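Local coordinates for protein putative hexulose 6 phosphate synthase (Salmonella typhimurium, PDB 3F4W) that is probably an enzyme of the HUMPS family, folded as a closed parallel beta/alpha barrel and assembled here as a pair of identical subunits, at residues D148-M153 against K174-L179; P34-I37 against A43-A46; L90-C95 against V106-I111. All blocks are in the same frame, centred on the assembly; numbering follows the deposited sequence.

Contact 1 of 3, residues D148-M153 against K174-L179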
loop_
_atom_site.group_PDB
_atom_site.type_symbol
_atom_site.label_atom_id
_atom_site.label_comp_id
_atom_site.label_asym_id
_atom_site.label_seq_id
_atom_site.Cartn_x
_atom_site.Cartn_y
_atom_site.Cartn_z
ATOM N N ASP A 148 1.467 -4.562 -23.412
ATOM C CA ASP A 148 0.316 -5.397 -23.740
ATOM C C ASP A 148 -0.905 -4.935 -22.953
ATOM O O ASP A 148 -2.004 -4.842 -23.498
ATOM C CB ASP A 148 0.594 -6.882 -23.485
ATOM C CG ASP A 148 -0.342 -7.799 -24.271
ATOM O OD1 ASP A 148 -1.268 -7.291 -24.937
ATOM O OD2 ASP A 148 -0.147 -9.030 -24.230
ATOM N N ASP A 149 -0.707 -4.631 -21.673
ATOM C CA ASP A 149 -1.800 -4.125 -20.844
ATOM C C ASP A 149 -2.280 -2.751 -21.314
ATOM O O ASP A 149 -3.471 -2.453 -21.255
ATOM C CB ASP A 149 -1.402 -4.093 -19.362
ATOM C CG ASP A 149 -1.453 -5.470 -18.712
ATOM O OD1 ASP A 149 -1.969 -6.418 -19.343
ATOM O OD2 ASP A 149 -0.984 -5.605 -17.563
ATOM N N LEU A 150 -1.359 -1.917 -21.789
ATOM C CA LEU A 150 -1.739 -0.602 -22.298
ATOM C C LEU A 150 -2.613 -0.732 -23.545
ATOM O O LEU A 150 -3.571 0.018 -23.723
ATOM C CB LEU A 150 -0.507 0.255 -22.607
ATOM C CG LEU A 150 -0.803 1.665 -23.129
ATOM C CD1 LEU A 150 -1.670 2.434 -22.143
ATOM C CD2 LEU A 150 0.480 2.426 -23.401
ATOM N N ILE A 151 -2.274 -1.690 -24.401
ATOM C CA ILE A 151 -3.051 -1.953 -25.609
ATOM C C ILE A 151 -4.493 -2.322 -25.271
ATOM O O ILE A 151 -5.434 -1.776 -25.843
ATOM C CB ILE A 151 -2.416 -3.076 -26.447
ATOM C CG1 ILE A 151 -1.056 -2.628 -26.986
ATOM C CG2 ILE A 151 -3.347 -3.489 -27.581
ATOM C CD1 ILE A 151 -0.275 -3.733 -27.660
ATOM N N THR A 152 -4.667 -3.242 -24.330
ATOM C CA THR A 152 -6.006 -3.613 -23.892
ATOM C C THR A 152 -6.728 -2.428 -23.262
ATOM O O THR A 152 -7.889 -2.160 -23.570
ATOM C CB THR A 152 -5.972 -4.774 -22.895
ATOM O OG1 THR A 152 -5.438 -5.932 -23.543
ATOM C CG2 THR A 152 -7.372 -5.081 -22.388
ATOM N N MET A 153 -6.035 -1.715 -22.380
ATOM C CA MET A 153 -6.620 -0.549 -21.732
ATOM C C MET A 153 -7.178 0.441 -22.754
ATOM O O MET A 153 -8.310 0.905 -22.627
ATOM C CB MET A 153 -5.593 0.146 -20.833
ATOM C CG MET A 153 -6.094 1.454 -20.254
ATOM S SD MET A 153 -7.454 1.207 -19.100
ATOM C CE MET A 153 -6.552 0.733 -17.625
ATOM N N LYS A 174 9.166 5.798 -27.176
ATOM C CA LYS A 174 8.434 6.035 -28.416
ATOM C C LYS A 174 7.336 4.995 -28.668
ATOM O O LYS A 174 6.245 5.333 -29.130
ATOM C CB LYS A 174 9.379 6.116 -29.615
ATOM C CG LYS A 174 8.696 6.606 -30.884
ATOM C CD LYS A 174 9.591 6.420 -32.095
ATOM C CE LYS A 174 8.861 6.767 -33.379
ATOM N NZ LYS A 174 9.676 6.416 -34.578
ATOM N N ASP A 175 7.627 3.732 -28.371
ATOM C CA ASP A 175 6.631 2.668 -28.508
ATOM C C ASP A 175 5.342 3.048 -27.792
ATOM O O ASP A 175 4.245 2.822 -28.298
ATOM C CB ASP A 175 7.158 1.354 -27.928
ATOM C CG ASP A 175 8.381 0.837 -28.662
ATOM O OD1 ASP A 175 9.063 -0.066 -28.129
ATOM O OD2 ASP A 175 8.660 1.331 -29.774
ATOM N N TYR A 176 5.487 3.626 -26.606
ATOM C CA TYR A 176 4.345 3.968 -25.767
ATOM C C TYR A 176 3.678 5.260 -26.202
ATOM O O TYR A 176 2.452 5.353 -26.222
ATOM C CB TYR A 176 4.776 4.051 -24.300
ATOM C CG TYR A 176 5.172 2.701 -23.751
ATOM C CD1 TYR A 176 4.219 1.846 -23.205
ATOM C CD2 TYR A 176 6.488 2.266 -23.813
ATOM C CE1 TYR A 176 4.573 0.601 -22.719
ATOM C CE2 TYR A 176 6.851 1.023 -23.331
ATOM C CZ TYR A 176 5.889 0.194 -22.785
ATOM O OH TYR A 176 6.247 -1.044 -22.308
ATOM N N ALA A 177 4.490 6.253 -26.547
ATOM C CA ALA A 177 3.976 7.553 -26.947
ATOM C C ALA A 177 3.063 7.420 -28.160
ATOM O O ALA A 177 2.014 8.063 -28.234
ATOM C CB ALA A 177 5.124 8.508 -27.247
ATOM N N LEU A 178 3.469 6.576 -29.103
ATOM C CA LEU A 178 2.700 6.350 -30.328
ATOM C C LEU A 178 1.277 5.886 -30.056
ATOM O O LEU A 178 0.383 6.109 -30.871
ATOM C CB LEU A 178 3.401 5.330 -31.228
ATOM C CG LEU A 178 4.576 5.846 -32.061
ATOM C CD1 LEU A 178 5.442 4.698 -32.561
ATOM C CD2 LEU A 178 4.073 6.695 -33.221
ATOM N N LEU A 179 1.069 5.236 -28.915
ATOM C CA LEU A 179 -0.251 4.719 -28.571
ATOM C C LEU A 179 -1.135 5.810 -27.977
ATOM O O LEU A 179 -2.358 5.681 -27.933
ATOM C CB LEU A 179 -0.132 3.535 -27.609
ATOM C CG LEU A 179 0.529 2.293 -28.208
ATOM C CD1 LEU A 179 0.783 1.227 -27.153
ATOM C CD2 LEU A 179 -0.324 1.738 -29.337
#
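Leu-150 reaches across from its helix and brings one branch, CD2, up against both Tyr-176 and Leu-179. On the tyrosine it arrives at the rim of the ring, near the ring plane rather than over a face, with CD2 3.8 Å from Tyr-176 CD1. This is therefore an edge contact between a methyl group and an aromatic C-H. The same methyl lies 4.0 Å from Leu-179 CD1, and here the two leucines run past one another in opposite senses. The extended first torsion of Leu-150, with CG anti to the backbone N (chi1 -179°), carries the branch point well out from the helix, so that CD2 meets both the tyrosine and the leucine. No hydrogen bond crosses between the two segments.

The example illustrates how neighbouring helices on the outer wall of a TIM barrel meet. Helix 147-156 and helix 173-177 are joined through strand 161-165, and that strand forms the floor beneath the contact: Leu-150 rests on Ile-162 and Val-164, and Tyr-176 also reaches Val-164. The inner part, Leu-150 with Tyr-176, is buried against the barrel, whereas Ile-151 and Leu-179 belong to the exposed outer part.

There Ile-151 makes the lighter contact, its CG1 standing 4.3 Å from Leu-179 CD1, so the shaft of the isoleucine rather than its terminal methyl does the touching. The backbone of Leu-179 is held by a bond of 3.0 Å from Leu-179 N to Tyr-176 O, three residues back. Ile-147, from the same helix as Leu-150, packs on both Tyr-176 and Leu-179, and Leu-154, two turns on from Ile-147, also touches Leu-179.

Contact 2 of 3, residues P34-I37 against A43-A46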
loop_
_atom_site.group_PDB
_atom_site.type_symbol
_atom_site.label_atom_id
_atom_site.label_comp_id
_atom_site.label_asym_id
_atom_site.label_seq_id
_atom_site.Cartn_x
_atom_site.Cartn_y
_atom_site.Cartn_z
ATOM N N PRO A 34 7.847 3.460 -1.413
ATOM C CA PRO A 34 8.887 3.284 -0.392
ATOM C C PRO A 34 9.362 4.631 0.148
ATOM O O PRO A 34 9.764 4.739 1.308
ATOM C CB PRO A 34 10.018 2.599 -1.162
ATOM C CG PRO A 34 9.355 1.947 -2.323
ATOM C CD PRO A 34 8.227 2.854 -2.700
ATOM N N PHE A 35 9.303 5.648 -0.701
ATOM C CA PHE A 35 9.696 7.003 -0.330
ATOM C C PHE A 35 8.701 7.540 0.699
ATOM O O PHE A 35 9.093 8.030 1.762
ATOM C CB PHE A 35 9.754 7.877 -1.593
ATOM C CG PHE A 35 10.300 9.262 -1.377
ATOM C CD1 PHE A 35 10.867 9.632 -0.170
ATOM C CD2 PHE A 35 10.273 10.190 -2.410
ATOM C CE1 PHE A 35 11.375 10.912 0.012
ATOM C CE2 PHE A 35 10.776 11.466 -2.237
ATOM C CZ PHE A 35 11.329 11.829 -1.024
ATOM N N LEU A 36 7.411 7.426 0.385
ATOM C CA LEU A 36 6.351 7.773 1.328
ATOM C C LEU A 36 6.502 7.032 2.652
ATOM O O LEU A 36 6.393 7.625 3.722
ATOM C CB LEU A 36 4.982 7.430 0.747
ATOM C CG LEU A 36 4.120 8.536 0.157
ATOM C CD1 LEU A 36 2.779 7.949 -0.256
ATOM C CD2 LEU A 36 3.934 9.658 1.164
ATOM N N ILE A 37 6.721 5.725 2.576
ATOM C CA ILE A 37 6.846 4.905 3.775
ATOM C C ILE A 37 8.073 5.314 4.585
ATOM O O ILE A 37 8.054 5.309 5.820
ATOM C CB ILE A 37 6.943 3.413 3.416
ATOM C CG1 ILE A 37 5.650 2.951 2.737
ATOM C CG2 ILE A 37 7.241 2.584 4.651
ATOM C CD1 ILE A 37 4.406 3.166 3.568
ATOM N N ALA A 43 7.433 14.293 3.072
ATOM C CA ALA A 43 8.025 14.254 1.739
ATOM C C ALA A 43 7.193 15.070 0.752
ATOM O O ALA A 43 7.733 15.848 -0.033
ATOM C CB ALA A 43 8.164 12.822 1.261
ATOM N N ILE A 44 5.879 14.884 0.798
ATOM C CA ILE A 44 4.955 15.635 -0.045
ATOM C C ILE A 44 5.018 17.126 0.263
ATOM O O ILE A 44 5.086 17.955 -0.642
ATOM C CB ILE A 44 3.506 15.159 0.151
ATOM C CG1 ILE A 44 3.381 13.672 -0.187
ATOM C CG2 ILE A 44 2.551 15.978 -0.705
ATOM C CD1 ILE A 44 3.539 13.376 -1.658
ATOM N N LYS A 45 4.991 17.460 1.549
ATOM C CA LYS A 45 5.018 18.852 1.978
ATOM C C LYS A 45 6.273 19.562 1.480
ATOM O O LYS A 45 6.200 20.658 0.925
ATOM C CB LYS A 45 4.943 18.936 3.503
ATOM C CG LYS A 45 3.662 18.365 4.095
ATOM C CD LYS A 45 3.699 18.373 5.617
ATOM C CE LYS A 45 2.317 18.129 6.209
ATOM N NZ LYS A 45 2.351 18.025 7.696
ATOM N N ALA A 46 7.421 18.922 1.679
ATOM C CA ALA A 46 8.708 19.506 1.317
ATOM C C ALA A 46 8.843 19.722 -0.187
ATOM O O ALA A 46 9.309 20.767 -0.634
ATOM C CB ALA A 46 9.842 18.630 1.830
#
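Ala-43 sets its single methyl over one face of the Phe-35 ring, the central touch of the two-helix connection between strands 28-31 and 55-62 of the TIM barrel. Where many such barrels place a single helix between consecutive strands, the link here is made by two short ones, helix 33-39 and helix 42-50, and the contact is the packing between them. The methyl carbon stands 4.3 Å from the ring centroid and 25° off the ring normal, a CH-pi arrangement. It is displaced toward the far end of the ring: Ala-43 CB is 3.9 Å from Phe-35 CE1 and 4.0 Å from Phe-35 CZ. The other touch between the two helices is slighter: Leu-36 CD2 approaches the side of the isoleucine chain at Ile-44 CG1, 4.3 Å away.

The small alanine side chain is consistent with the close approach of the backbones, the CA atoms of Leu-36 and Ala-43 being 6.7 Å apart. In the next shell, Leu-12 and Ala-15 of helix 12-22 pack on the Phe-35 ring, and Val-31 of strand 28-31 touches Leu-36, Ala-43 and Ile-44 alike, seating both helices on the sheet. Ile-44 also lies on Val-56 and Ala-58 of strand 55-62. Farther out, Leu-36 meets Ile-37 of the second subunit, so helix 33-39 faces both its partner helix and the dimer interface.

The phenylalanine reaches its position under the alanine methyl because CG is anti to the backbone N (chi1 -173°), while a second torsion of 8° leaves Phe-35 CA almost in the ring plane.

Contact 3 of 3, residues L90-C95 against V106-I111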
loop_
_atom_site.group_PDB
_atom_site.type_symbol
_atom_site.label_atom_id
_atom_site.label_comp_id
_atom_site.label_asym_id
_atom_site.label_seq_id
_atom_site.Cartn_x
_atom_site.Cartn_y
_atom_site.Cartn_z
ATOM N N LEU A 90 -15.716 0.172 -2.909
ATOM C CA LEU A 90 -15.986 1.047 -1.766
ATOM C C LEU A 90 -14.794 1.951 -1.475
ATOM O O LEU A 90 -14.945 3.153 -1.247
ATOM C CB LEU A 90 -16.273 0.203 -0.518
ATOM C CG LEU A 90 -17.709 -0.172 -0.139
ATOM C CD1 LEU A 90 -18.651 -0.029 -1.305
ATOM C CD2 LEU A 90 -17.757 -1.583 0.453
ATOM N N THR A 91 -13.607 1.354 -1.462
ATOM C CA THR A 91 -12.378 2.084 -1.181
ATOM C C THR A 91 -12.040 3.057 -2.307
ATOM O O THR A 91 -11.656 4.198 -2.062
ATOM C CB THR A 91 -11.204 1.112 -0.943
ATOM O OG1 THR A 91 -11.462 0.342 0.236
ATOM C CG2 THR A 91 -9.900 1.864 -0.769
ATOM N N ILE A 92 -12.189 2.608 -3.547
ATOM C CA ILE A 92 -11.927 3.482 -4.679
ATOM C C ILE A 92 -12.849 4.692 -4.622
ATOM O O ILE A 92 -12.417 5.825 -4.829
ATOM C CB ILE A 92 -12.071 2.737 -6.010
ATOM C CG1 ILE A 92 -10.869 1.806 -6.199
ATOM C CG2 ILE A 92 -12.189 3.722 -7.168
ATOM C CD1 ILE A 92 -10.962 0.905 -7.392
ATOM N N GLN A 93 -14.112 4.451 -4.302
ATOM C CA GLN A 93 -15.093 5.526 -4.224
ATOM C C GLN A 93 -14.830 6.500 -3.067
ATOM O O GLN A 93 -15.102 7.693 -3.187
ATOM C CB GLN A 93 -16.509 4.944 -4.141
ATOM C CG GLN A 93 -16.921 4.195 -5.399
ATOM C CD GLN A 93 -18.383 3.799 -5.403
ATOM O OE1 GLN A 93 -19.100 4.031 -6.382
ATOM N NE2 GLN A 93 -18.835 3.197 -4.310
ATOM N N SER A 94 -14.306 5.989 -1.953
ATOM C CA SER A 94 -13.963 6.832 -0.807
ATOM C C SER A 94 -12.808 7.753 -1.154
ATOM O O SER A 94 -12.820 8.935 -0.809
ATOM C CB SER A 94 -13.572 5.983 0.406
ATOM O OG SER A 94 -14.710 5.388 1.001
ATOM N N CYS A 95 -11.803 7.201 -1.832
ATOM C CA CYS A 95 -10.669 7.995 -2.292
ATOM C C CYS A 95 -11.140 9.111 -3.215
ATOM O O CYS A 95 -10.761 10.268 -3.042
ATOM C CB CYS A 95 -9.643 7.115 -3.013
ATOM S SG CYS A 95 -8.841 5.895 -1.949
ATOM N N VAL A 106 -7.768 11.304 -8.103
ATOM C CA VAL A 106 -7.357 9.944 -7.795
ATOM C C VAL A 106 -6.912 9.219 -9.068
ATOM O O VAL A 106 -7.544 9.330 -10.119
ATOM C CB VAL A 106 -8.502 9.155 -7.131
ATOM C CG1 VAL A 106 -8.255 7.645 -7.233
ATOM C CG2 VAL A 106 -8.677 9.591 -5.678
ATOM N N VAL A 107 -5.807 8.492 -8.964
ATOM C CA VAL A 107 -5.332 7.652 -10.052
ATOM C C VAL A 107 -5.453 6.195 -9.623
ATOM O O VAL A 107 -4.895 5.797 -8.600
ATOM C CB VAL A 107 -3.858 7.948 -10.384
ATOM C CG1 VAL A 107 -3.341 6.945 -11.401
ATOM C CG2 VAL A 107 -3.702 9.377 -10.896
ATOM N N VAL A 108 -6.196 5.399 -10.384
ATOM C CA VAL A 108 -6.347 3.989 -10.047
ATOM C C VAL A 108 -5.220 3.195 -10.697
ATOM O O VAL A 108 -5.149 3.094 -11.921
ATOM C CB VAL A 108 -7.703 3.422 -10.502
ATOM C CG1 VAL A 108 -7.874 1.994 -9.991
ATOM C CG2 VAL A 108 -8.840 4.297 -10.011
ATOM N N ASP A 109 -4.328 2.656 -9.872
ATOM C CA ASP A 109 -3.193 1.880 -10.360
ATOM C C ASP A 109 -3.624 0.442 -10.583
ATOM O O ASP A 109 -3.990 -0.260 -9.640
ATOM C CB ASP A 109 -2.037 1.947 -9.360
ATOM C CG ASP A 109 -0.791 1.225 -9.849
ATOM O OD1 ASP A 109 0.307 1.551 -9.359
ATOM O OD2 ASP A 109 -0.894 0.335 -10.712
ATOM N N MET A 110 -3.567 0.007 -11.837
ATOM C CA MET A 110 -4.119 -1.281 -12.237
ATOM C C MET A 110 -3.116 -2.420 -12.137
ATOM O O MET A 110 -3.303 -3.470 -12.747
ATOM C CB MET A 110 -4.646 -1.191 -13.670
ATOM C CG MET A 110 -5.666 -0.092 -13.862
ATOM S SD MET A 110 -7.180 -0.440 -12.961
ATOM C CE MET A 110 -7.809 -1.810 -13.918
ATOM N N ILE A 111 -2.054 -2.218 -11.368
ATOM C CA ILE A 111 -1.050 -3.261 -11.202
ATOM C C ILE A 111 -1.683 -4.559 -10.685
ATOM O O ILE A 111 -2.509 -4.539 -9.773
ATOM C CB ILE A 111 0.104 -2.799 -10.279
ATOM C CG1 ILE A 111 1.168 -3.894 -10.152
ATOM C CG2 ILE A 111 -0.422 -2.389 -8.907
ATOM C CD1 ILE A 111 2.322 -3.507 -9.252
#
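In the beta-alpha-beta unit formed by strand 80-84, helix 89-102 and strand 105-109, Cys-95 and Ile-92 of the helix pack on Val-106 and Val-108 of the strand that follows. Of these two alternate residues, Val-106 points to the helix, while Val-108 flanks it and touches through CG1. Val-106 CG2 packs against Cys-95 both at the side chain, 3.8 Å from Cys-95 CB, and at the backbone, 3.4 Å from Cys-95 O. One turn back, Ile-92 and Val-108 meet at about a right angle, with Ile-92 CD1 4.2 Å from Val-108 CG1; Leu-123 of helix 116-126 packs on both.

At the end of the strand, Asp-109 begins an Asx turn. Asp-109 OD2 accepts from Ile-111 N at 2.9 Å, approached on its anti side and 29° out of the carboxylate plane, while OD1 bonds to His-134 ND1. On the helix, Thr-91 OG1 is bonded to Asp-138 of the second subunit.

The chemistry is thus divided: helix and strand are joined by apolar packing without a hydrogen bond between them, and both carboxylate oxygens of buried Asp-109 have partners, which probably fixes its rotation.

In the fold
All three contacts belong to one closed barrel and follow each other along the chain in the order 2, 3, 1. Contacts 1 and 2 lie on opposite sides of the chain's centre, their centres 29 Å apart and their nearest atoms about 19 Å apart. Contact 3 is the intermediate one: its centre is 22 Å from that of contact 1 and 19 Å from that of contact 2. It touches contact 1 directly through Met-153 CE and Met-110 CG, 4.0 Å apart, but stays about 10 Å from contact 2 at the nearest atoms. Contacts 2 and 3 both reach the second subunit, whereas contact 1 does not.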